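Cellulase (glycosyl hydrolase family 5) (Bacteroides ovatus, PDB 3ZMR) hydrolyses internal beta-1,4-glucosidic linkages in the backbone of xyloglucan, with retention of the beta configuration, releasing xyloglucan oligosaccharides. Local coordinates at residues A[124-129]-A[443-448]; A[331-336]-A[379-384]; A[383-388]-A[430-435]; A[418-423]-A[456-461]. All blocks are in the same frame, centred on the assembly; numbering follows the deposited sequence. Where two conformers were deposited one is given.

In the fold
All four contacts belong to the (beta/alpha)8 barrel. Contact 1 and contact 3 meet where the barrel closes, since strands 125-127 and 433-436 are neighbours there: Gly-125 N lies 3.1 Å from Pro-434 O, a probable hydrogen bond. Contacts 2 and 3 share helix 382-386, and their centres are about 5 Å apart; Leu-381 CD1 of one packs on Leu-432 CD1 of the other at 3.8 Å. Contact 4 lies about 13 Å from contact 1, centre to centre, joined to it by Leu-445 CD2 and Ser-458 CB at 3.9 Å. Contact 2 contributes His-336 to the sugar pocket, contact 1 borders that pocket at Gly-129, and contact 3 lies away from it.

Contact 1: A[124-129]-A[443-448]; sequences AGVNVG and EKLFDR
Arg-448 reaches from the loop after the eighth strand of the (beta/alpha)8 barrel to the loop that follows the first strand, where its NH2 donates to Gly-129 O at 3.0 Å. The evidence for a well-formed bond is threefold: the N-H...O angle is 167°, the donor lies in the carbonyl plane on a lone pair, and the oxygen sits only 9° out of the guanidinium plane. Val-128 comes over a face of the same group, its CG1 3.6 Å from NH1 and 4.0 Å from CZ of Arg-448. The methyl is swung there because CG1 stands opposite the backbone N about the first torsion (chi1 -177°). Farther back, Val-126 CG2 approaches Leu-445 CD1 at 4.2 Å, but Val-126 has two deposited conformers, so this apolar touch is less certain.

In the second shell, Thr-131 OG1 accepts from Arg-448 NH1 and donates to Gly-129 O, so the carbonyl receives two hydrogen bonds. Arg-448 NH2 also forms a salt bridge with Asp-438 OD1, while Asp-438 OD2 takes the backbone N-H of Leu-445. One carboxylate thus bonds both the guanidinium and the backbone of its loop, which would be expected to restrict rotation of the arginine end.

Substrate-binding residues Asn-130 and Trp-437 adjoin this site, and the nearest atoms of Gly-129 and the bound glucose units are about 7 Å apart. The amide of Asn-127 is bound on the barrel side, OD1 to Arg-172 NH1 and ND2 to the backbone oxygens of Gly-394 and Tyr-436.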
loop_
_atom_site.group_PDB
_atom_site.type_symbol
_atom_site.label_atom_id
_atom_site.label_comp_id
_atom_site.label_asym_id
_atom_site.label_seq_id
_atom_site.Cartn_x
_atom_site.Cartn_y
_atom_site.Cartn_z
ATOM N N ALA A 124 -3.087 9.430 -14.574
ATOM C CA ALA A 124 -2.351 8.241 -15.022
ATOM C C ALA A 124 -0.871 8.453 -14.889
ATOM O O ALA A 124 -0.358 9.578 -14.838
ATOM C CB ALA A 124 -2.663 7.900 -16.453
ATOM N N GLY A 125 -0.151 7.357 -14.870
ATOM C CA GLY A 125 1.270 7.472 -14.750
ATOM C C GLY A 125 2.087 6.284 -15.169
ATOM O O GLY A 125 1.590 5.353 -15.845
ATOM N N VAL A 126 3.357 6.325 -14.779
ATOM C CA VAL A 126 4.322 5.289 -15.136
ATOM C C VAL A 126 5.297 5.067 -13.986
ATOM O O VAL A 126 5.513 5.937 -13.151
ATOM C CB VAL A 126 5.086 5.707 -16.432
ATOM C CG1 VAL A 126 5.992 6.901 -16.184
ATOM C CG2 VAL A 126 5.850 4.569 -17.079
ATOM N N ASN A 127 5.877 3.876 -13.951
ATOM C CA ASN A 127 6.963 3.540 -13.074
ATOM C C ASN A 127 8.299 3.752 -13.741
ATOM O O ASN A 127 8.442 3.483 -14.932
ATOM C CB ASN A 127 6.930 2.074 -12.685
ATOM C CG ASN A 127 5.858 1.739 -11.668
ATOM O OD1 ASN A 127 6.156 1.665 -10.486
ATOM N ND2 ASN A 127 4.624 1.525 -12.112
ATOM N N VAL A 128 9.290 4.175 -12.973
ATOM C CA VAL A 128 10.705 4.123 -13.370
ATOM C C VAL A 128 11.259 2.834 -12.745
ATOM O O VAL A 128 11.994 2.841 -11.748
ATOM C CB VAL A 128 11.505 5.364 -12.908
ATOM C CG1 VAL A 128 12.951 5.305 -13.407
ATOM C CG2 VAL A 128 10.854 6.631 -13.411
ATOM N N GLY A 129 10.853 1.712 -13.314
ATOM C CA GLY A 129 11.149 0.421 -12.765
ATOM C C GLY A 129 12.555 -0.088 -13.065
ATOM O O GLY A 129 13.245 0.391 -13.980
ATOM N N GLU A 443 9.339 -3.808 -22.736
ATOM C CA GLU A 443 8.051 -3.216 -22.359
ATOM C C GLU A 443 8.118 -1.695 -22.138
ATOM O O GLU A 443 7.087 -1.055 -21.860
ATOM C CB GLU A 443 7.523 -3.879 -21.088
ATOM C CG GLU A 443 8.168 -3.385 -19.786
ATOM C CD GLU A 443 9.684 -3.519 -19.768
ATOM O OE1 GLU A 443 10.212 -4.615 -20.112
ATOM O OE2 GLU A 443 10.351 -2.525 -19.413
ATOM N N LYS A 444 9.290 -1.087 -22.285
ATOM C CA LYS A 444 9.451 0.304 -21.906
ATOM C C LYS A 444 8.662 1.262 -22.828
ATOM O O LYS A 444 8.431 0.964 -24.026
ATOM C CB LYS A 444 10.934 0.679 -21.854
ATOM C CG LYS A 444 11.564 0.906 -23.224
ATOM C CD LYS A 444 13.088 0.933 -23.148
ATOM C CE LYS A 444 13.671 1.276 -24.514
ATOM N NZ LYS A 444 15.156 1.224 -24.505
ATOM N N LEU A 445 8.252 2.414 -22.274
ATOM C CA LEU A 445 7.555 3.413 -23.069
ATOM C C LEU A 445 8.478 4.475 -23.637
ATOM O O LEU A 445 8.176 5.092 -24.657
ATOM C CB LEU A 445 6.440 4.063 -22.276
ATOM C CG LEU A 445 5.375 3.133 -21.734
ATOM C CD1 LEU A 445 4.382 3.974 -20.946
ATOM C CD2 LEU A 445 4.666 2.328 -22.840
ATOM N N PHE A 446 9.609 4.663 -22.958
ATOM C CA PHE A 446 10.558 5.744 -23.276
ATOM C C PHE A 446 11.994 5.217 -23.372
ATOM O O PHE A 446 12.357 4.233 -22.750
ATOM C CB PHE A 446 10.529 6.858 -22.192
ATOM C CG PHE A 446 9.194 7.489 -22.045
ATOM C CD1 PHE A 446 8.812 8.541 -22.867
ATOM C CD2 PHE A 446 8.286 7.000 -21.125
ATOM C CE1 PHE A 446 7.540 9.077 -22.772
ATOM C CE2 PHE A 446 7.017 7.547 -21.033
ATOM C CZ PHE A 446 6.637 8.557 -21.877
ATOM N N ASP A 447 12.804 5.917 -24.161
ATOM C CA ASP A 447 14.240 5.766 -24.088
ATOM C C ASP A 447 14.716 6.405 -22.772
ATOM O O ASP A 447 14.501 7.597 -22.542
ATOM C CB ASP A 447 14.927 6.463 -25.245
ATOM C CG ASP A 447 16.350 6.061 -25.357
ATOM O OD1 ASP A 447 17.159 6.489 -24.535
ATOM O OD2 ASP A 447 16.671 5.282 -26.241
ATOM N N ARG A 448 15.335 5.608 -21.904
ATOM C CA ARG A 448 15.771 6.147 -20.593
ATOM C C ARG A 448 16.841 7.231 -20.684
ATOM O O ARG A 448 16.940 8.118 -19.836
ATOM C CB ARG A 448 16.254 5.036 -19.677
ATOM C CG ARG A 448 15.201 4.051 -19.200
ATOM C CD ARG A 448 14.062 4.735 -18.442
ATOM N NE ARG A 448 13.184 3.767 -17.817
ATOM C CZ ARG A 448 13.452 3.122 -16.693
ATOM N NH1 ARG A 448 14.537 3.399 -15.972
ATOM N NH2 ARG A 448 12.587 2.224 -16.256
#

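Contact 2: A[331-336]-A[379-384]; sequences IFLECH and SSLNVF
Leu-333 lays its CD2 methyl over the face of the Phe-384 ring, 3.6 Å from the centroid and 12° off the ring normal, a centred CH-pi contact. All six ring carbons lie within 4.1 Å of that methyl, which excludes an edge approach. A trans first torsion (chi1 172°) turns CG away from the backbone N and brings the methyl over the ring. On the other face Val-383 CG1 lies toward the rim, so the ring is held between two aliphatic groups. Leu-381 extends the apolar patch: its CD2 rests 4.2 Å from Cys-335 SG and 4.4 Å from Leu-333 CD2.

Leu-333 and Cys-335 belong to the sixth barrel strand, and their side chains face outward to helix 382-386 and the turn before it. Glu-334 and His-336 point to the barrel interior, where His-336 NE2 donates to Glu-334 OE2 at 2.8 Å, meeting it from above the carboxylate plane. Arg-172 forms a salt bridge with that oxygen, and His-336 ND1 pairs with Glu-262, the probable proton donor, while the histidine also touches bound glucose.

No hydrogen bond joins the two segments; the outer layer is consistent with packing by dispersion and exclusion of water, whereas the polar network stays on the substrate side.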
loop_
_atom_site.group_PDB
_atom_site.type_symbol
_atom_site.label_atom_id
_atom_site.label_comp_id
_atom_site.label_asym_id
_atom_site.label_seq_id
_atom_site.Cartn_x
_atom_site.Cartn_y
_atom_site.Cartn_z
ATOM N N ILE A 331 -4.849 9.095 3.128
ATOM C CA ILE A 331 -4.333 7.762 2.807
ATOM C C ILE A 331 -4.972 7.191 1.535
ATOM O O ILE A 331 -6.188 7.237 1.313
ATOM C CB ILE A 331 -4.508 6.765 3.972
ATOM C CG1 ILE A 331 -3.642 7.223 5.176
ATOM C CG2 ILE A 331 -4.078 5.352 3.545
ATOM C CD1 ILE A 331 -3.765 6.435 6.444
ATOM N N PHE A 332 -4.097 6.660 0.685
ATOM C CA PHE A 332 -4.480 5.849 -0.486
ATOM C C PHE A 332 -4.226 4.360 -0.198
ATOM O O PHE A 332 -3.258 4.029 0.506
ATOM C CB PHE A 332 -3.553 6.117 -1.681
ATOM C CG PHE A 332 -3.739 7.430 -2.397
ATOM C CD1 PHE A 332 -3.310 8.640 -1.859
ATOM C CD2 PHE A 332 -4.229 7.429 -3.701
ATOM C CE1 PHE A 332 -3.435 9.834 -2.586
ATOM C CE2 PHE A 332 -4.361 8.599 -4.430
ATOM C CZ PHE A 332 -3.963 9.815 -3.886
ATOM N N LEU A 333 -5.001 3.494 -0.848
ATOM C CA LEU A 333 -4.685 2.065 -0.960
ATOM C C LEU A 333 -3.946 1.824 -2.276
ATOM O O LEU A 333 -4.262 2.451 -3.308
ATOM C CB LEU A 333 -5.983 1.242 -0.994
ATOM C CG LEU A 333 -5.855 -0.252 -1.306
ATOM C CD1 LEU A 333 -5.137 -0.972 -0.183
ATOM C CD2 LEU A 333 -7.230 -0.852 -1.455
ATOM N N GLU A 334 -2.983 0.890 -2.247
ATOM C CA GLU A 334 -2.277 0.420 -3.447
ATOM C C GLU A 334 -2.476 -1.084 -3.653
ATOM O O GLU A 334 -2.253 -1.882 -2.749
ATOM C CB GLU A 334 -0.780 0.720 -3.357
ATOM C CG GLU A 334 0.039 0.187 -4.526
ATOM C CD GLU A 334 1.492 0.575 -4.493
ATOM O OE1 GLU A 334 1.973 1.076 -3.426
ATOM O OE2 GLU A 334 2.173 0.362 -5.545
ATOM N N CYS A 335 -2.858 -1.428 -4.887
ATOM C CA CYS A 335 -2.832 -2.780 -5.410
ATOM C C CYS A 335 -2.027 -2.777 -6.703
ATOM O O CYS A 335 -1.825 -1.722 -7.324
ATOM C CB CYS A 335 -4.235 -3.299 -5.718
ATOM S SG CYS A 335 -5.333 -3.391 -4.272
ATOM N N HIS A 336 -1.566 -3.962 -7.099
ATOM C CA HIS A 336 -0.970 -4.167 -8.404
ATOM C C HIS A 336 -1.884 -5.083 -9.186
ATOM O O HIS A 336 -2.672 -5.820 -8.598
ATOM C CB HIS A 336 0.450 -4.735 -8.278
ATOM C CG HIS A 336 1.409 -3.848 -7.556
ATOM N ND1 HIS A 336 2.655 -4.262 -7.148
ATOM C CD2 HIS A 336 1.307 -2.549 -7.190
ATOM C CE1 HIS A 336 3.265 -3.256 -6.545
ATOM N NE2 HIS A 336 2.460 -2.213 -6.544
ATOM N N SER A 379 -13.549 -3.554 -10.613
ATOM C CA SER A 379 -14.769 -2.955 -10.047
ATOM C C SER A 379 -15.001 -3.343 -8.584
ATOM O O SER A 379 -15.682 -2.615 -7.854
ATOM C CB SER A 379 -15.992 -3.265 -10.896
ATOM O OG SER A 379 -16.431 -4.572 -10.754
ATOM N N SER A 380 -14.440 -4.469 -8.136
ATOM C CA SER A 380 -14.567 -4.898 -6.735
ATOM C C SER A 380 -13.919 -3.888 -5.755
ATOM O O SER A 380 -14.243 -3.841 -4.582
ATOM C CB SER A 380 -14.022 -6.334 -6.520
ATOM O OG SER A 380 -12.599 -6.367 -6.505
ATOM N N LEU A 381 -13.033 -3.060 -6.276
ATOM C CA LEU A 381 -12.398 -1.969 -5.512
ATOM C C LEU A 381 -13.313 -0.782 -5.226
ATOM O O LEU A 381 -12.945 0.124 -4.474
ATOM C CB LEU A 381 -11.122 -1.500 -6.214
ATOM C CG LEU A 381 -10.000 -2.564 -6.232
ATOM C CD1 LEU A 381 -8.970 -2.158 -7.283
ATOM C CD2 LEU A 381 -9.391 -2.666 -4.844
ATOM N N ASN A 382 -14.528 -0.829 -5.784
ATOM C CA ASN A 382 -15.557 0.187 -5.489
ATOM C C ASN A 382 -15.860 0.318 -4.007
ATOM O O ASN A 382 -16.249 1.379 -3.551
ATOM C CB ASN A 382 -16.834 0.014 -6.359
ATOM C CG ASN A 382 -17.706 -1.206 -6.049
ATOM O OD1 ASN A 382 -17.424 -2.055 -5.236
ATOM N ND2 ASN A 382 -18.840 -1.271 -6.769
ATOM N N VAL A 383 -15.659 -0.757 -3.245
ATOM C CA VAL A 383 -15.874 -0.704 -1.789
ATOM C C VAL A 383 -14.965 0.358 -1.138
ATOM O O VAL A 383 -15.376 1.060 -0.216
ATOM C CB VAL A 383 -15.722 -2.089 -1.129
ATOM C CG1 VAL A 383 -14.305 -2.622 -1.217
ATOM C CG2 VAL A 383 -16.171 -2.036 0.319
ATOM N N PHE A 384 -13.738 0.488 -1.640
ATOM C CA PHE A 384 -12.836 1.534 -1.174
ATOM C C PHE A 384 -13.235 2.912 -1.668
ATOM O O PHE A 384 -13.346 3.854 -0.872
ATOM C CB PHE A 384 -11.368 1.186 -1.545
ATOM C CG PHE A 384 -10.927 -0.087 -0.902
ATOM C CD1 PHE A 384 -10.710 -0.136 0.452
ATOM C CD2 PHE A 384 -10.788 -1.252 -1.629
ATOM C CE1 PHE A 384 -10.395 -1.321 1.090
ATOM C CE2 PHE A 384 -10.459 -2.443 -0.991
ATOM C CZ PHE A 384 -10.232 -2.473 0.351
#

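Contact 3: A[383-388]-A[430-435]; sequences VFINNN and NKLVPL
Two Schellman motifs, one ending helix 382-386 at Asn-388 and the other ending helix 406-429 at Lys-431, stand side by side on the outside of the barrel, with Ile-385 of the first packed against Lys-431 of the second. Both Asn-388 and Lys-431 have the positive phi expected of the C-prime residue; in the first, Asn-388 N bonds to Ile-385 O at 2.9 Å and Val-389 N to Phe-384 O, and in the second Leu-432 N bonds to Cys-427 O. Ile-385 spreads its branches over three successive residues. Its CG1 lies 3.5 Å from the carbonyl oxygen of Asn-430, and its terminal CD1 is 3.9 Å from Lys-431 O. CD1 also meets Leu-432 CD2 at 4.1 Å. The other branch, CG2, runs against the aliphatic stem of the lysine, 4.1 Å from Lys-431 CD, where the otherwise extended chain bends (chi4 54°). The split follows from chi1 of -60°, with CG1 beside the backbone N and CG2 beside the carbonyl carbon.

No hydrogen bond crosses; the evidence is of packing alone. Met-116 of helix 115-122 also touches Ile-385, and Leu-432 packs on Val-391 of the neighbouring strand and Leu-378 of helix 371-379. The side-chain amide of Asn-430 turns back to its own helix, ND2 bonding to Thr-426 O. A capped helix turning into the next parallel strand, here 433-436, is the alpha-to-beta link of the (beta/alpha)8 barrel.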
loop_
_atom_site.group_PDB
_atom_site.type_symbol
_atom_site.label_atom_id
_atom_site.label_comp_id
_atom_site.label_asym_id
_atom_site.label_seq_id
_atom_site.Cartn_x
_atom_site.Cartn_y
_atom_site.Cartn_z
ATOM N N VAL A 383 -15.659 -0.757 -3.245
ATOM C CA VAL A 383 -15.874 -0.704 -1.789
ATOM C C VAL A 383 -14.965 0.358 -1.138
ATOM O O VAL A 383 -15.376 1.060 -0.216
ATOM C CB VAL A 383 -15.722 -2.089 -1.129
ATOM C CG1 VAL A 383 -14.305 -2.622 -1.217
ATOM C CG2 VAL A 383 -16.171 -2.036 0.319
ATOM N N PHE A 384 -13.738 0.488 -1.640
ATOM C CA PHE A 384 -12.836 1.534 -1.174
ATOM C C PHE A 384 -13.235 2.912 -1.668
ATOM O O PHE A 384 -13.346 3.854 -0.872
ATOM C CB PHE A 384 -11.368 1.186 -1.545
ATOM C CG PHE A 384 -10.927 -0.087 -0.902
ATOM C CD1 PHE A 384 -10.710 -0.136 0.452
ATOM C CD2 PHE A 384 -10.788 -1.252 -1.629
ATOM C CE1 PHE A 384 -10.395 -1.321 1.090
ATOM C CE2 PHE A 384 -10.459 -2.443 -0.991
ATOM C CZ PHE A 384 -10.232 -2.473 0.351
ATOM N N ILE A 385 -13.516 3.014 -2.966
ATOM C CA ILE A 385 -13.840 4.302 -3.571
ATOM C C ILE A 385 -15.069 4.905 -2.865
ATOM O O ILE A 385 -15.095 6.084 -2.526
ATOM C CB ILE A 385 -14.065 4.177 -5.098
ATOM C CG1 ILE A 385 -12.795 3.634 -5.789
ATOM C CG2 ILE A 385 -14.531 5.499 -5.713
ATOM C CD1 ILE A 385 -11.565 4.507 -5.591
ATOM N N ASN A 386 -16.073 4.068 -2.638
ATOM C CA ASN A 386 -17.323 4.520 -1.991
ATOM C C ASN A 386 -17.156 4.826 -0.499
ATOM O O ASN A 386 -17.950 5.577 0.080
ATOM C CB ASN A 386 -18.437 3.514 -2.200
ATOM C CG ASN A 386 -18.958 3.496 -3.628
ATOM O OD1 ASN A 386 -18.920 4.514 -4.326
ATOM N ND2 ASN A 386 -19.448 2.333 -4.067
ATOM N N ASN A 387 -16.085 4.302 0.101
ATOM C CA ASN A 387 -15.642 4.669 1.437
ATOM C C ASN A 387 -14.673 5.841 1.463
ATOM O O ASN A 387 -14.038 6.106 2.502
ATOM C CB ASN A 387 -15.092 3.446 2.175
ATOM C CG ASN A 387 -16.180 2.604 2.834
ATOM O OD1 ASN A 387 -17.167 3.132 3.323
ATOM N ND2 ASN A 387 -15.952 1.302 2.923
ATOM N N ASN A 388 -14.562 6.560 0.331
ATOM C CA ASN A 388 -13.697 7.743 0.230
ATOM C C ASN A 388 -12.201 7.417 0.392
ATOM O O ASN A 388 -11.420 8.275 0.791
ATOM C CB ASN A 388 -14.134 8.844 1.225
ATOM C CG ASN A 388 -13.687 10.233 0.834
ATOM O OD1 ASN A 388 -13.541 10.579 -0.341
ATOM N ND2 ASN A 388 -13.472 11.064 1.853
ATOM N N ASN A 430 -13.636 3.178 -12.838
ATOM C CA ASN A 430 -13.701 2.829 -11.424
ATOM C C ASN A 430 -12.969 3.813 -10.507
ATOM O O ASN A 430 -12.834 3.560 -9.295
ATOM C CB ASN A 430 -13.216 1.396 -11.237
ATOM C CG ASN A 430 -14.272 0.406 -11.651
ATOM O OD1 ASN A 430 -15.252 0.238 -10.936
ATOM N ND2 ASN A 430 -14.106 -0.217 -12.816
ATOM N N LYS A 431 -12.510 4.913 -11.080
ATOM C CA LYS A 431 -11.828 6.002 -10.357
ATOM C C LYS A 431 -10.490 5.570 -9.742
ATOM O O LYS A 431 -10.056 6.139 -8.750
ATOM C CB LYS A 431 -12.764 6.646 -9.313
ATOM C CG LYS A 431 -14.083 7.167 -9.917
ATOM C CD LYS A 431 -14.844 8.009 -8.900
ATOM C CE LYS A 431 -16.123 8.621 -9.454
ATOM N NZ LYS A 431 -16.993 7.573 -10.042
ATOM N N LEU A 432 -9.855 4.559 -10.339
ATOM C CA LEU A 432 -8.536 4.052 -9.927
ATOM C C LEU A 432 -7.451 4.748 -10.742
ATOM O O LEU A 432 -7.660 5.101 -11.914
ATOM C CB LEU A 432 -8.438 2.539 -10.166
ATOM C CG LEU A 432 -9.673 1.713 -9.817
ATOM C CD1 LEU A 432 -9.422 0.272 -10.215
ATOM C CD2 LEU A 432 -10.054 1.833 -8.346
ATOM N N VAL A 433 -6.290 4.955 -10.134
ATOM C CA VAL A 433 -5.169 5.601 -10.806
ATOM C C VAL A 433 -4.178 4.561 -11.342
ATOM O O VAL A 433 -3.547 3.877 -10.546
ATOM C CB VAL A 433 -4.385 6.530 -9.838
ATOM C CG1 VAL A 433 -3.206 7.190 -10.525
ATOM C CG2 VAL A 433 -5.317 7.577 -9.227
ATOM N N PRO A 434 -4.051 4.446 -12.675
ATOM C CA PRO A 434 -3.239 3.351 -13.233
ATOM C C PRO A 434 -1.805 3.776 -13.548
ATOM O O PRO A 434 -1.617 4.743 -14.286
ATOM C CB PRO A 434 -3.982 3.013 -14.518
ATOM C CG PRO A 434 -4.495 4.323 -14.980
ATOM C CD PRO A 434 -4.874 5.079 -13.723
ATOM N N LEU A 435 -0.826 3.065 -13.000
ATOM C CA LEU A 435 0.609 3.328 -13.242
ATOM C C LEU A 435 1.274 2.135 -13.960
ATOM O O LEU A 435 1.347 1.036 -13.444
ATOM C CB LEU A 435 1.347 3.634 -11.937
ATOM C CG LEU A 435 0.704 4.624 -10.975
ATOM C CD1 LEU A 435 1.617 4.813 -9.774
ATOM C CD2 LEU A 435 0.440 5.927 -11.669
#

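Contact 4: A[418-423]-A[456-461]; sequences DYIEYV and AASIAA
Ser-458 OG is gripped by two groups of helix 406-429, donating to Asn-417 OD1 and accepting from Arg-416 NH1, while Ile-420 CD1 of that helix comes within 4.2 Å of it. The hydroxyl thereby ties together the last two long helices of the (beta/alpha)8 barrel, those following its seventh and eighth strands. Their short segments run in nearly the same direction, with a signed crossing angle of -26° and axes 8.8 Å apart at closest approach.

A small residue stands at the closest approach: Ala-461 directs its CB toward helix 406-429 and meets Ile-420 CG2 at 4.1 Å; the CA atoms of Glu-421 and Ala-461 are 4.9 Å apart. Ile-420 thus touches both Ala-461 and Ser-458, one helical turn apart, with CG2 on the alanine and CD1 at the serine. No hydrogen bond joins 418-423 to 456-461; the hydroxyl's partners, Arg-416 and Asn-417, lie just before the first segment.

Glu-421 lies alongside the same crossing. A fully trans first torsion (chi1 -179°) and an extended chain carry its carboxylate toward Lys-464, a turn farther along helix 456-471, where OE1 makes a long, weak ion pair with NZ. Ala-461 O lies against the base of the side chain, 3.6 Å from Glu-421 CB and 3.6 Å from Glu-421 CA, the latter a CA-H...O contact with an angle of 132° at the hydrogen.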
loop_
_atom_site.group_PDB
_atom_site.type_symbol
_atom_site.label_atom_id
_atom_site.label_comp_id
_atom_site.label_asym_id
_atom_site.label_seq_id
_atom_site.Cartn_x
_atom_site.Cartn_y
_atom_site.Cartn_z
ATOM N N ASP A 418 -4.377 -3.646 -26.925
ATOM C CA ASP A 418 -5.800 -3.856 -26.601
ATOM C C ASP A 418 -5.938 -4.010 -25.073
ATOM O O ASP A 418 -6.832 -3.439 -24.442
ATOM C CB ASP A 418 -6.356 -5.102 -27.323
ATOM C CG ASP A 418 -6.526 -4.898 -28.816
ATOM O OD1 ASP A 418 -6.436 -3.733 -29.319
ATOM O OD2 ASP A 418 -6.764 -5.932 -29.479
ATOM N N TYR A 419 -5.050 -4.806 -24.495
ATOM C CA TYR A 419 -5.045 -5.099 -23.059
ATOM C C TYR A 419 -4.783 -3.816 -22.231
ATOM O O TYR A 419 -5.499 -3.500 -21.290
ATOM C CB TYR A 419 -3.968 -6.164 -22.725
ATOM C CG TYR A 419 -3.816 -6.422 -21.249
ATOM C CD1 TYR A 419 -4.620 -7.336 -20.605
ATOM C CD2 TYR A 419 -2.870 -5.737 -20.510
ATOM C CE1 TYR A 419 -4.523 -7.561 -19.255
ATOM C CE2 TYR A 419 -2.717 -5.990 -19.152
ATOM C CZ TYR A 419 -3.542 -6.903 -18.523
ATOM O OH TYR A 419 -3.443 -7.106 -17.145
ATOM N N ILE A 420 -3.752 -3.098 -22.606
ATOM C CA ILE A 420 -3.378 -1.845 -21.974
ATOM C C ILE A 420 -4.527 -0.861 -21.981
ATOM O O ILE A 420 -4.885 -0.277 -20.935
ATOM C CB ILE A 420 -2.110 -1.224 -22.633
ATOM C CG1 ILE A 420 -0.865 -2.053 -22.284
ATOM C CG2 ILE A 420 -1.911 0.222 -22.179
ATOM C CD1 ILE A 420 0.366 -1.734 -23.111
ATOM N N GLU A 421 -5.121 -0.638 -23.145
ATOM C CA GLU A 421 -6.252 0.273 -23.260
ATOM C C GLU A 421 -7.391 -0.177 -22.361
ATOM O O GLU A 421 -8.022 0.650 -21.700
ATOM C CB GLU A 421 -6.733 0.334 -24.708
ATOM C CG GLU A 421 -7.907 1.275 -24.926
ATOM C CD GLU A 421 -8.576 1.123 -26.285
ATOM O OE1 GLU A 421 -7.883 0.789 -27.284
ATOM O OE2 GLU A 421 -9.800 1.382 -26.349
ATOM N N TYR A 422 -7.649 -1.479 -22.339
ATOM C CA TYR A 422 -8.800 -2.026 -21.598
ATOM C C TYR A 422 -8.575 -1.843 -20.084
ATOM O O TYR A 422 -9.480 -1.408 -19.336
ATOM C CB TYR A 422 -9.094 -3.498 -21.917
ATOM C CG TYR A 422 -10.456 -3.913 -21.409
ATOM C CD1 TYR A 422 -11.606 -3.621 -22.132
ATOM C CD2 TYR A 422 -10.596 -4.520 -20.171
ATOM C CE1 TYR A 422 -12.848 -3.947 -21.632
ATOM C CE2 TYR A 422 -11.825 -4.852 -19.662
ATOM C CZ TYR A 422 -12.951 -4.566 -20.390
ATOM O OH TYR A 422 -14.188 -4.897 -19.880
ATOM N N VAL A 423 -7.388 -2.178 -19.617
ATOM C CA VAL A 423 -7.080 -2.003 -18.190
ATOM C C VAL A 423 -7.231 -0.519 -17.793
ATOM O O VAL A 423 -7.856 -0.192 -16.782
ATOM C CB VAL A 423 -5.690 -2.540 -17.835
ATOM C CG1 VAL A 423 -5.263 -2.081 -16.438
ATOM C CG2 VAL A 423 -5.714 -4.056 -17.966
ATOM N N ALA A 456 5.458 4.468 -29.115
ATOM C CA ALA A 456 4.360 5.388 -29.372
ATOM C C ALA A 456 3.011 4.692 -29.382
ATOM O O ALA A 456 2.024 5.240 -28.897
ATOM C CB ALA A 456 4.604 6.131 -30.672
ATOM N N ALA A 457 2.945 3.482 -29.929
ATOM C CA ALA A 457 1.670 2.766 -30.038
ATOM C C ALA A 457 1.112 2.401 -28.647
ATOM O O ALA A 457 -0.077 2.531 -28.398
ATOM C CB ALA A 457 1.803 1.510 -30.923
ATOM N N SER A 458 1.982 1.969 -27.749
ATOM C CA SER A 458 1.545 1.630 -26.390
ATOM C C SER A 458 1.233 2.883 -25.542
ATOM O O SER A 458 0.266 2.867 -24.770
ATOM C CB SER A 458 2.570 0.763 -25.701
ATOM O OG SER A 458 2.729 -0.475 -26.365
ATOM N N ILE A 459 2.001 3.960 -25.714
ATOM C CA ILE A 459 1.646 5.248 -25.100
ATOM C C ILE A 459 0.254 5.648 -25.578
ATOM O O ILE A 459 -0.621 6.064 -24.779
ATOM C CB ILE A 459 2.665 6.358 -25.384
ATOM C CG1 ILE A 459 4.024 6.008 -24.755
ATOM C CG2 ILE A 459 2.138 7.695 -24.872
ATOM C CD1 ILE A 459 5.162 6.889 -25.212
ATOM N N ALA A 460 0.031 5.550 -26.888
ATOM C CA ALA A 460 -1.275 5.910 -27.470
ATOM C C ALA A 460 -2.412 5.042 -26.917
ATOM O O ALA A 460 -3.540 5.533 -26.723
ATOM C CB ALA A 460 -1.241 5.850 -28.987
ATOM N N ALA A 461 -2.146 3.759 -26.642
ATOM C CA ALA A 461 -3.154 2.863 -26.062
ATOM C C ALA A 461 -3.583 3.351 -24.662
ATOM O O ALA A 461 -4.760 3.343 -24.296
ATOM C CB ALA A 461 -2.619 1.449 -25.975
#